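Local coordinates for protein diacylglycerol kinase (PDB 3S40) that probably phosphorylates diacylglycerol or a related lipid at the expense of ATP, as a bacterial member of the diacylglycerol kinase family, at residues Glu267-Glu271 / Leu280-Cys284; Met200-Gly204 / Gly222-Ile226; Glu179-Ile185 / Asp194-Val199; Thr80-Ala84 / Gly291-Met295. All blocks are in the same frame, centred on the assembly; numbering follows the deposited sequence.

How the interactions relate
Interactions 1, 2 and 3 all lie in the C-terminal beta-sandwich domain, whereas interaction 4 joins that part of the chain to helix 73-83 of the catalytic domain. Interactions 1 and 3 have centres about 12 Å apart and touch: Lys270 CE lies 3.5 Å from Phe181 CD2, and Glu267 packs on Pro182. Interaction 2 shares strand 198-202 with interaction 3 and meets it where Ile226 CD1 comes within 3.9 Å of Ile185 CG2. Interaction 4 touches none of the others; its nearest atoms are about 7 Å from those of interaction 2 (centres about 16 Å) and about 18 Å from those of interaction 3 (centres about 31 Å). Strand 284-296, which follows strand 280-281 of interaction 1, carries the chain to it.

Interaction 1 (Glu267-Glu271 / Leu280-Cys284); sequences EEEKE and LHTPC
Glu269 and His281 are brought together by two different torsions: CG of Glu269 stands anti to its own backbone N (chi1 169°), sending an extended chain across the contact, while CG of His281 sits between its backbone N and carbonyl carbon (chi1 54°). The carboxylate thereby stacks on one face of the imidazole, the two planes only 13° apart. Its OE2 lies over the rim of the ring, 3.3 Å from His281 CG. A carboxylate so placed would probably favour a positively charged imidazole. The ring's rotation is fixed within its own segment, where His281 ND1 donates to Thr282 O at 3.1 Å; Thr282 O lies near the plane of the imidazole, while ND1 approaches it from above the carbonyl plane, off its lone pairs.

Beside this stack, Thr282 is gripped by Lys270. Lys270 N gives a fairly straight bond of 2.8 Å to Thr282 OG1, and Thr282 N returns one of 3.0 Å to Lys270 O. The threonine hydroxyl thus takes the place that a main-chain carbonyl would have in a regular ladder; it also bonds to Thr266 OG1, tying the end of strand 261-266 into the same network. Glu271 and His281 form an antiparallel non-hydrogen-bonded pair, their CA atoms 4.3 Å apart.

The contact lies at the surface of the beta sandwich, between the edge strand 280-281 and the loop joining strand 261-266 to strand 271-274, with Leu280 reaching Ala133 of strand 125-133.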
loop_
_atom_site.group_PDB
_atom_site.type_symbol
_atom_site.label_atom_id
_atom_site.label_comp_id
_atom_site.label_asym_id
_atom_site.label_seq_id
_atom_site.Cartn_x
_atom_site.Cartn_y
_atom_site.Cartn_z
ATOM N N GLU A 267 -25.057 -10.236 1.255
ATOM C CA GLU A 267 -26.471 -10.394 0.931
ATOM C C GLU A 267 -26.803 -9.694 -0.382
ATOM O O GLU A 267 -27.327 -10.303 -1.313
ATOM C CB GLU A 267 -27.328 -9.803 2.048
ATOM C CG GLU A 267 -28.727 -10.384 2.138
ATOM C CD GLU A 267 -28.732 -11.812 2.663
ATOM O OE1 GLU A 267 -27.684 -12.268 3.172
ATOM O OE2 GLU A 267 -29.785 -12.479 2.567
ATOM N N GLU A 268 -26.509 -8.401 -0.435
ATOM C CA GLU A 268 -26.645 -7.624 -1.655
ATOM C C GLU A 268 -25.280 -7.117 -2.069
ATOM O O GLU A 268 -24.457 -6.787 -1.220
ATOM C CB GLU A 268 -27.555 -6.423 -1.427
ATOM C CG GLU A 268 -29.012 -6.755 -1.208
ATOM C CD GLU A 268 -29.854 -5.503 -1.090
ATOM O OE1 GLU A 268 -30.893 -5.411 -1.779
ATOM O OE2 GLU A 268 -29.469 -4.605 -0.311
ATOM N N GLU A 269 -25.039 -7.045 -3.371
ATOM C CA GLU A 269 -23.818 -6.434 -3.868
ATOM C C GLU A 269 -23.489 -5.164 -3.084
ATOM O O GLU A 269 -24.360 -4.319 -2.860
ATOM C CB GLU A 269 -23.965 -6.102 -5.350
ATOM C CG GLU A 269 -22.870 -5.225 -5.899
ATOM C CD GLU A 269 -22.818 -5.259 -7.415
ATOM O OE1 GLU A 269 -23.282 -6.260 -8.012
ATOM O OE2 GLU A 269 -22.316 -4.282 -8.011
ATOM N N LYS A 270 -22.237 -5.053 -2.642
ATOM C CA LYS A 270 -21.726 -3.824 -2.031
ATOM C C LYS A 270 -20.490 -3.339 -2.795
ATOM O O LYS A 270 -19.830 -4.112 -3.492
ATOM C CB LYS A 270 -21.388 -4.037 -0.551
ATOM C CG LYS A 270 -22.565 -4.509 0.303
ATOM C CD LYS A 270 -22.200 -4.606 1.782
ATOM C CE LYS A 270 -22.055 -3.228 2.417
ATOM N NZ LYS A 270 -23.374 -2.583 2.686
ATOM N N GLU A 271 -20.182 -2.057 -2.662
ATOM C CA GLU A 271 -19.047 -1.476 -3.365
ATOM C C GLU A 271 -17.768 -1.661 -2.559
ATOM O O GLU A 271 -17.793 -1.641 -1.325
ATOM C CB GLU A 271 -19.290 0.008 -3.616
ATOM C CG GLU A 271 -18.127 0.728 -4.265
ATOM C CD GLU A 271 -18.432 2.194 -4.522
ATOM O OE1 GLU A 271 -19.175 2.795 -3.713
ATOM O OE2 GLU A 271 -17.937 2.740 -5.533
ATOM N N LEU A 280 -14.503 -2.223 -7.605
ATOM C CA LEU A 280 -14.847 -3.613 -7.358
ATOM C C LEU A 280 -16.149 -3.649 -6.585
ATOM O O LEU A 280 -16.708 -2.612 -6.240
ATOM C CB LEU A 280 -13.744 -4.327 -6.564
ATOM C CG LEU A 280 -12.431 -4.639 -7.290
ATOM C CD1 LEU A 280 -11.281 -4.759 -6.311
ATOM C CD2 LEU A 280 -12.564 -5.901 -8.129
ATOM N N HIS A 281 -16.623 -4.853 -6.302
ATOM C CA HIS A 281 -17.833 -5.025 -5.525
ATOM C C HIS A 281 -18.005 -6.507 -5.264
ATOM O O HIS A 281 -17.510 -7.336 -6.028
ATOM C CB HIS A 281 -19.034 -4.482 -6.294
ATOM C CG HIS A 281 -19.174 -5.065 -7.661
ATOM N ND1 HIS A 281 -19.467 -6.395 -7.874
ATOM C CD2 HIS A 281 -19.029 -4.509 -8.887
ATOM C CE1 HIS A 281 -19.513 -6.630 -9.174
ATOM N NE2 HIS A 281 -19.251 -5.503 -9.810
ATOM N N THR A 282 -18.692 -6.838 -4.176
ATOM C CA THR A 282 -18.956 -8.233 -3.836
ATOM C C THR A 282 -19.807 -8.912 -4.910
ATOM O O THR A 282 -20.533 -8.242 -5.637
ATOM C CB THR A 282 -19.676 -8.351 -2.461
ATOM O OG1 THR A 282 -20.815 -7.476 -2.429
ATOM C CG2 THR A 282 -18.728 -7.986 -1.325
ATOM N N PRO A 283 -19.711 -10.250 -5.019
ATOM C CA PRO A 283 -18.783 -11.090 -4.252
ATOM C C PRO A 283 -17.354 -10.914 -4.760
ATOM O O PRO A 283 -17.155 -10.304 -5.811
ATOM C CB PRO A 283 -19.279 -12.513 -4.531
ATOM C CG PRO A 283 -19.941 -12.417 -5.861
ATOM C CD PRO A 283 -20.575 -11.052 -5.904
ATOM N N CYS A 284 -16.380 -11.447 -4.024
ATOM C CA CYS A 284 -14.983 -11.154 -4.313
ATOM C C CYS A 284 -14.030 -12.248 -3.828
ATOM O O CYS A 284 -14.143 -12.738 -2.692
ATOM C CB CYS A 284 -14.617 -9.798 -3.697
ATOM S SG CYS A 284 -13.121 -9.073 -4.349
#

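Interaction 2 (Met200-Gly204 / Gly222-Ile226); sequences MVGNG and GTLDI
Val201 and Leu224 meet through CG1 of the valine, which lies 3.9 Å from Leu224 CB and at nearly the same distance from CD1. That methyl stands anti to the valine's backbone N (chi1 -172°), which turns it toward the leucine. The leucine has its CG anti to the carbonyl carbon (chi1 -70°), and its two methyls divide the work: CD1 packs against the valine while CD2 reaches Gly202 O at 3.7 Å and Asn203 OD1 at 3.9 Å. Ile286 and Leu288 of strand 284-296 cover Leu224 from the other sheet of the sandwich.

Between the strands, Gly202 and Asp225 form an antiparallel hydrogen-bonded pair, with Gly202 N to Asp225 O at 2.8 Å and Asp225 N to Gly202 O at 3.2 Å. The same Asp225 O also receives a CA-H...O contact from Val201. The polar ends turn to other partners: Asp225 OD2 forms a salt bridge with Lys258 and OD1 accepts a hydrogen bond from His256, while Asn203 ND2 bonds to Leu139 O and Asp129 O.

The chemistry is therefore divided. Backbone bonds and apolar branches join the two strands, and the buried Asp225 carboxylate is held by Lys258 and His256 of the neighbouring strand 254-259, which would probably keep it ionised.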
loop_
_atom_site.group_PDB
_atom_site.type_symbol
_atom_site.label_atom_id
_atom_site.label_comp_id
_atom_site.label_asym_id
_atom_site.label_seq_id
_atom_site.Cartn_x
_atom_site.Cartn_y
_atom_site.Cartn_z
HETATM N N MSE A 200 -12.575 -5.660 6.337
HETATM C CA MSE A 200 -11.339 -5.294 5.681
HETATM C C MSE A 200 -10.293 -6.373 5.566
HETATM O O MSE A 200 -10.184 -7.267 6.412
HETATM C CB MSE A 200 -10.755 -4.064 6.313
HETATM C CG MSE A 200 -11.356 -2.861 5.685
HETATM SE SE MSE A 200 -10.609 -1.352 6.476
HETATM C CE MSE A 200 -8.691 -1.833 6.280
ATOM N N VAL A 201 -9.530 -6.252 4.485
ATOM C CA VAL A 201 -8.452 -7.151 4.154
ATOM C C VAL A 201 -7.205 -6.305 4.009
ATOM O O VAL A 201 -7.112 -5.480 3.113
ATOM C CB VAL A 201 -8.745 -7.883 2.837
ATOM C CG1 VAL A 201 -7.709 -8.967 2.592
ATOM C CG2 VAL A 201 -10.129 -8.484 2.897
ATOM N N GLY A 202 -6.251 -6.498 4.911
ATOM C CA GLY A 202 -5.091 -5.631 4.988
ATOM C C GLY A 202 -3.787 -6.273 4.569
ATOM O O GLY A 202 -3.555 -7.461 4.792
ATOM N N ASN A 203 -2.923 -5.463 3.974
ATOM C CA ASN A 203 -1.602 -5.899 3.569
ATOM C C ASN A 203 -0.560 -4.922 4.066
ATOM O O ASN A 203 0.502 -5.320 4.513
ATOM C CB ASN A 203 -1.495 -5.997 2.047
ATOM C CG ASN A 203 -0.185 -6.633 1.604
ATOM O OD1 ASN A 203 0.196 -7.700 2.083
ATOM N ND2 ASN A 203 0.520 -5.965 0.702
ATOM N N GLY A 204 -0.875 -3.635 3.971
ATOM C CA GLY A 204 0.012 -2.586 4.434
ATOM C C GLY A 204 -0.097 -2.340 5.927
ATOM O O GLY A 204 -1.106 -2.651 6.559
ATOM N N GLY A 222 3.404 -13.189 3.829
ATOM C CA GLY A 222 2.813 -14.209 2.985
ATOM C C GLY A 222 1.332 -14.466 3.197
ATOM O O GLY A 222 0.772 -15.414 2.639
ATOM N N THR A 223 0.686 -13.645 4.013
ATOM C CA THR A 223 -0.757 -13.781 4.215
ATOM C C THR A 223 -1.418 -12.415 4.211
ATOM O O THR A 223 -0.744 -11.379 4.291
ATOM C CB THR A 223 -1.116 -14.485 5.551
ATOM O OG1 THR A 223 -0.791 -13.627 6.649
ATOM C CG2 THR A 223 -0.378 -15.816 5.704
ATOM N N LEU A 224 -2.741 -12.439 4.130
ATOM C CA LEU A 224 -3.572 -11.256 4.230
ATOM C C LEU A 224 -4.314 -11.307 5.552
ATOM O O LEU A 224 -4.596 -12.402 6.069
ATOM C CB LEU A 224 -4.588 -11.263 3.098
ATOM C CG LEU A 224 -3.916 -11.020 1.754
ATOM C CD1 LEU A 224 -4.926 -11.007 0.626
ATOM C CD2 LEU A 224 -3.172 -9.690 1.824
ATOM N N ASP A 225 -4.637 -10.129 6.087
ATOM C CA ASP A 225 -5.360 -10.012 7.350
ATOM C C ASP A 225 -6.819 -9.634 7.130
ATOM O O ASP A 225 -7.135 -8.543 6.642
ATOM C CB ASP A 225 -4.692 -8.991 8.273
ATOM C CG ASP A 225 -3.426 -9.530 8.903
ATOM O OD1 ASP A 225 -3.396 -9.726 10.142
ATOM O OD2 ASP A 225 -2.464 -9.784 8.149
ATOM N N ILE A 226 -7.702 -10.556 7.481
ATOM C CA ILE A 226 -9.127 -10.287 7.468
ATOM C C ILE A 226 -9.488 -9.645 8.793
ATOM O O ILE A 226 -9.100 -10.128 9.856
ATOM C CB ILE A 226 -9.940 -11.578 7.329
ATOM C CG1 ILE A 226 -9.550 -12.324 6.050
ATOM C CG2 ILE A 226 -11.429 -11.271 7.378
ATOM C CD1 ILE A 226 -10.270 -13.650 5.871
#

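Interaction 3 (Glu179-Ile185 / Asp194-Val199); sequences ETFPVKI and DEAVLV
Phe181 lies with one face of its ring against Ala196 O in a beta hairpin, the antiparallel pair of strands 181-187 and 190-196 at the edge of a sheet in the C-terminal sandwich. The oxygen sits 3.3 Å above the ring plane, offset toward the rim, and also accepts the backbone N-H of Phe181 at 2.9 Å. The ring reaches this place because its CG lies between backbone N and carbonyl carbon (chi1 61°), folding the phenyl back over the partner strand. At its far end CZ packs obliquely against Val199 CG2 at 4.0 Å, and Lys270 makes a cation-pi contact with the same ring.

Val183 and Ile185 continue the apolar side. Val183 CG1 approaches Ala196 CB at 4.3 Å. Val199 comes to lie under Phe181, Val183 and Ile185 of strand 181-187 after the chain turns a corner at Val197, its CG2 facing Phe181 and Val183 and its CG1 facing Ile185 CD1. At the corner Val197 and Leu198 both face Val229 in a classic beta bulge, and the chain passes from one sheet of the sandwich into the other.

Glu195 works on the opposite face of the hairpin. The bend at chi2 (78°) carries its side chain across that of Thr180 at about a right angle and lays it alongside Pro182, whose CB lies 3.6 Å from Glu195 OE1. Between these side groups, reciprocal backbone bonds hold Phe181 to Ala196 and Val183 to Asp194. Thr180 OG1 donates to Glu195 OE2 at 2.7 Å, meeting that oxygen on its anti side and 20° out of the carboxylate plane.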
loop_
_atom_site.group_PDB
_atom_site.type_symbol
_atom_site.label_atom_id
_atom_site.label_comp_id
_atom_site.label_asym_id
_atom_site.label_seq_id
_atom_site.Cartn_x
_atom_site.Cartn_y
_atom_site.Cartn_z
ATOM N N GLU A 179 -27.160 0.298 8.907
ATOM C CA GLU A 179 -25.709 0.413 8.996
ATOM C C GLU A 179 -25.026 -0.949 8.878
ATOM O O GLU A 179 -24.047 -1.092 8.147
ATOM C CB GLU A 179 -25.303 1.082 10.309
ATOM C CG GLU A 179 -25.802 0.346 11.542
ATOM C CD GLU A 179 -24.997 0.671 12.779
ATOM O OE1 GLU A 179 -24.201 1.633 12.731
ATOM O OE2 GLU A 179 -25.156 -0.038 13.796
ATOM N N THR A 180 -25.540 -1.944 9.600
ATOM C CA THR A 180 -24.943 -3.276 9.598
ATOM C C THR A 180 -25.403 -4.071 8.385
ATOM O O THR A 180 -26.488 -3.838 7.857
ATOM C CB THR A 180 -25.283 -4.064 10.879
ATOM O OG1 THR A 180 -26.538 -4.732 10.716
ATOM C CG2 THR A 180 -25.360 -3.134 12.080
ATOM N N PHE A 181 -24.565 -5.003 7.940
ATOM C CA PHE A 181 -24.882 -5.847 6.792
ATOM C C PHE A 181 -24.299 -7.240 6.988
ATOM O O PHE A 181 -23.231 -7.388 7.585
ATOM C CB PHE A 181 -24.337 -5.232 5.503
ATOM C CG PHE A 181 -22.848 -5.064 5.505
ATOM C CD1 PHE A 181 -22.018 -6.127 5.177
ATOM C CD2 PHE A 181 -22.275 -3.850 5.849
ATOM C CE1 PHE A 181 -20.637 -5.978 5.187
ATOM C CE2 PHE A 181 -20.895 -3.691 5.861
ATOM C CZ PHE A 181 -20.074 -4.758 5.531
ATOM N N PRO A 182 -24.999 -8.266 6.485
ATOM C CA PRO A 182 -24.552 -9.653 6.614
ATOM C C PRO A 182 -23.429 -9.987 5.635
ATOM O O PRO A 182 -23.397 -9.495 4.504
ATOM C CB PRO A 182 -25.806 -10.454 6.264
ATOM C CG PRO A 182 -26.536 -9.582 5.310
ATOM C CD PRO A 182 -26.276 -8.166 5.755
ATOM N N VAL A 183 -22.517 -10.841 6.084
ATOM C CA VAL A 183 -21.357 -11.204 5.302
ATOM C C VAL A 183 -21.052 -12.670 5.544
ATOM O O VAL A 183 -21.323 -13.218 6.620
ATOM C CB VAL A 183 -20.116 -10.344 5.680
ATOM C CG1 VAL A 183 -19.517 -10.807 7.018
ATOM C CG2 VAL A 183 -19.062 -10.401 4.584
ATOM N N LYS A 184 -20.503 -13.299 4.517
ATOM C CA LYS A 184 -20.072 -14.680 4.591
ATOM C C LYS A 184 -18.640 -14.690 4.075
ATOM O O LYS A 184 -18.373 -14.199 2.970
ATOM C CB LYS A 184 -20.962 -15.540 3.698
ATOM C CG LYS A 184 -21.011 -17.006 4.065
ATOM C CD LYS A 184 -22.145 -17.715 3.328
ATOM C CE LYS A 184 -23.385 -16.823 3.185
ATOM N NZ LYS A 184 -23.887 -16.276 4.478
ATOM N N ILE A 185 -17.715 -15.218 4.871
ATOM C CA ILE A 185 -16.309 -15.225 4.465
ATOM C C ILE A 185 -15.751 -16.630 4.500
ATOM O O ILE A 185 -15.809 -17.294 5.532
ATOM C CB ILE A 185 -15.429 -14.313 5.371
ATOM C CG1 ILE A 185 -15.966 -12.874 5.388
ATOM C CG2 ILE A 185 -13.977 -14.331 4.906
ATOM C CD1 ILE A 185 -15.243 -11.936 6.352
ATOM N N ASP A 194 -21.682 -13.622 9.683
ATOM C CA ASP A 194 -22.140 -12.727 10.735
ATOM C C ASP A 194 -22.656 -11.393 10.213
ATOM O O ASP A 194 -22.716 -11.155 9.007
ATOM C CB ASP A 194 -21.026 -12.488 11.761
ATOM C CG ASP A 194 -21.518 -12.607 13.191
ATOM O OD1 ASP A 194 -22.186 -13.617 13.509
ATOM O OD2 ASP A 194 -21.243 -11.689 13.993
ATOM N N GLU A 195 -23.038 -10.538 11.151
ATOM C CA GLU A 195 -23.509 -9.198 10.856
ATOM C C GLU A 195 -22.364 -8.246 11.153
ATOM O O GLU A 195 -21.918 -8.138 12.300
ATOM C CB GLU A 195 -24.707 -8.862 11.749
ATOM C CG GLU A 195 -25.545 -7.673 11.299
ATOM C CD GLU A 195 -26.483 -8.019 10.155
ATOM O OE1 GLU A 195 -26.352 -9.125 9.587
ATOM O OE2 GLU A 195 -27.353 -7.184 9.826
ATOM N N ALA A 196 -21.889 -7.560 10.119
ATOM C CA ALA A 196 -20.731 -6.681 10.243
ATOM C C ALA A 196 -21.060 -5.261 9.839
ATOM O O ALA A 196 -21.887 -5.032 8.962
ATOM C CB ALA A 196 -19.579 -7.195 9.384
ATOM N N VAL A 197 -20.391 -4.309 10.472
ATOM C CA VAL A 197 -20.479 -2.920 10.049
ATOM C C VAL A 197 -19.323 -2.590 9.095
ATOM O O VAL A 197 -19.441 -1.717 8.231
ATOM C CB VAL A 197 -20.492 -1.953 11.258
ATOM C CG1 VAL A 197 -19.573 -2.448 12.370
ATOM C CG2 VAL A 197 -20.105 -0.553 10.821
ATOM N N LEU A 198 -18.212 -3.312 9.245
ATOM C CA LEU A 198 -17.019 -3.065 8.438
ATOM C C LEU A 198 -16.239 -4.352 8.157
ATOM O O LEU A 198 -16.029 -5.173 9.049
ATOM C CB LEU A 198 -16.116 -2.049 9.141
ATOM C CG LEU A 198 -14.729 -1.823 8.539
ATOM C CD1 LEU A 198 -14.804 -0.890 7.335
ATOM C CD2 LEU A 198 -13.788 -1.264 9.580
ATOM N N VAL A 199 -15.819 -4.536 6.913
ATOM C CA VAL A 199 -14.975 -5.673 6.573
ATOM C C VAL A 199 -13.723 -5.206 5.860
ATOM O O VAL A 199 -13.788 -4.451 4.893
ATOM C CB VAL A 199 -15.695 -6.674 5.673
ATOM C CG1 VAL A 199 -14.777 -7.846 5.357
ATOM C CG2 VAL A 199 -16.988 -7.154 6.347
#

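Interaction 4 (Thr80-Ala84 / Gly291-Met295); sequences TNGLA and GHFTM
Phe293 drives the end of its ring against the C-terminal part of helix 73-83, and this is the tightly packed half of the contact. CZ lies 3.8 Å from Ala84 CB, CE1 is equally far from Leu83 CB, and CE2 meets Thr80 CG2 at 3.9 Å. The ring edge also faces the backbone, with Thr80 O and Ala84 N both close to the ring plane, so the phenyl points at a helical hydrogen bond already made between those two atoms. Val130 and Arg89 pack on the same side chain.

His292 and Phe293 both face Val128 of strand 125-133, a classic beta bulge in strand 284-296. The bulge probably helps two successive side chains face the helix together, where the catalytic domain meets the part of the chain that belongs to the C-terminal sandwich.

The histidine side is looser and partly exposed, joined to the helical segment by one hydrogen bond with little apolar packing across these two segments, although the side chain also touches Val130. CG lies opposite the backbone N (chi1 -168°), which extends the imidazole toward Ala84. NE2 donates to Ala84 O over 2.7 Å, nearly straight at 168°. The acceptor lies in the ring plane, and the donor arrives in the carbonyl plane on a lone pair of Ala84 O.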
loop_
_atom_site.group_PDB
_atom_site.type_symbol
_atom_site.label_atom_id
_atom_site.label_comp_id
_atom_site.label_asym_id
_atom_site.label_seq_id
_atom_site.Cartn_x
_atom_site.Cartn_y
_atom_site.Cartn_z
ATOM N N THR A 80 1.970 0.943 -8.675
ATOM C CA THR A 80 1.617 -0.436 -8.288
ATOM C C THR A 80 0.843 -1.100 -9.393
ATOM O O THR A 80 1.174 -2.183 -9.843
ATOM C CB THR A 80 0.652 -0.458 -7.102
ATOM O OG1 THR A 80 1.210 0.265 -6.010
ATOM C CG2 THR A 80 0.349 -1.907 -6.679
ATOM N N ASN A 81 -0.219 -0.424 -9.805
ATOM C CA ASN A 81 -1.047 -0.892 -10.901
ATOM C C ASN A 81 -0.335 -0.960 -12.227
ATOM O O ASN A 81 -0.636 -1.812 -13.047
ATOM C CB ASN A 81 -2.288 -0.027 -11.018
ATOM C CG ASN A 81 -3.391 -0.531 -10.145
ATOM O OD1 ASN A 81 -4.345 -1.138 -10.632
ATOM N ND2 ASN A 81 -3.245 -0.338 -8.834
ATOM N N GLY A 82 0.605 -0.050 -12.441
ATOM C CA GLY A 82 1.407 -0.083 -13.644
ATOM C C GLY A 82 2.294 -1.308 -13.685
ATOM O O GLY A 82 2.361 -2.005 -14.686
ATOM N N LEU A 83 2.972 -1.586 -12.584
ATOM C CA LEU A 83 3.980 -2.646 -12.575
ATOM C C LEU A 83 3.415 -4.030 -12.318
ATOM O O LEU A 83 3.872 -5.015 -12.907
ATOM C CB LEU A 83 5.035 -2.348 -11.519
ATOM C CG LEU A 83 6.296 -1.579 -11.922
ATOM C CD1 LEU A 83 6.255 -1.158 -13.373
ATOM C CD2 LEU A 83 6.535 -0.392 -10.999
ATOM N N ALA A 84 2.428 -4.113 -11.429
ATOM C CA ALA A 84 2.025 -5.415 -10.911
ATOM C C ALA A 84 1.711 -6.456 -12.002
ATOM O O ALA A 84 2.118 -7.614 -11.889
ATOM C CB ALA A 84 0.865 -5.282 -9.925
ATOM N N GLY A 291 5.998 -11.888 -2.367
ATOM C CA GLY A 291 7.237 -11.314 -2.848
ATOM C C GLY A 291 7.176 -10.828 -4.284
ATOM O O GLY A 291 8.166 -10.892 -4.997
ATOM N N HIS A 292 6.019 -10.317 -4.686
ATOM C CA HIS A 292 5.771 -9.921 -6.076
ATOM C C HIS A 292 6.581 -8.691 -6.478
ATOM O O HIS A 292 7.033 -8.598 -7.615
ATOM C CB HIS A 292 4.273 -9.658 -6.272
ATOM C CG HIS A 292 3.846 -9.524 -7.698
ATOM N ND1 HIS A 292 3.912 -10.564 -8.603
ATOM C CD2 HIS A 292 3.326 -8.470 -8.377
ATOM C CE1 HIS A 292 3.446 -10.161 -9.772
ATOM N NE2 HIS A 292 3.080 -8.894 -9.662
ATOM N N PHE A 293 6.746 -7.745 -5.555
ATOM C CA PHE A 293 7.626 -6.604 -5.780
ATOM C C PHE A 293 8.857 -6.751 -4.921
ATOM O O PHE A 293 8.827 -7.407 -3.882
ATOM C CB PHE A 293 6.952 -5.278 -5.381
ATOM C CG PHE A 293 5.891 -4.807 -6.349
ATOM C CD1 PHE A 293 5.890 -5.230 -7.664
ATOM C CD2 PHE A 293 4.910 -3.910 -5.935
ATOM C CE1 PHE A 293 4.917 -4.768 -8.559
ATOM C CE2 PHE A 293 3.934 -3.460 -6.819
ATOM C CZ PHE A 293 3.936 -3.898 -8.130
ATOM N N THR A 294 9.933 -6.122 -5.368
ATOM C CA THR A 294 11.050 -5.771 -4.513
ATOM C C THR A 294 11.011 -4.251 -4.312
ATOM O O THR A 294 10.797 -3.489 -5.265
ATOM C CB THR A 294 12.404 -6.181 -5.139
ATOM O OG1 THR A 294 12.597 -5.472 -6.371
ATOM C CG2 THR A 294 12.426 -7.686 -5.419
HETATM N N MSE A 295 11.256 -3.814 -3.080
HETATM C CA MSE A 295 11.180 -2.407 -2.758
HETATM C C MSE A 295 12.336 -1.949 -1.882
HETATM O O MSE A 295 12.850 -2.694 -1.044
HETATM C CB MSE A 295 9.836 -2.104 -2.090
HETATM C CG MSE A 295 8.668 -2.612 -2.900
HETATM SE SE MSE A 295 6.951 -1.745 -2.573
HETATM C CE MSE A 295 7.402 0.100 -3.046
#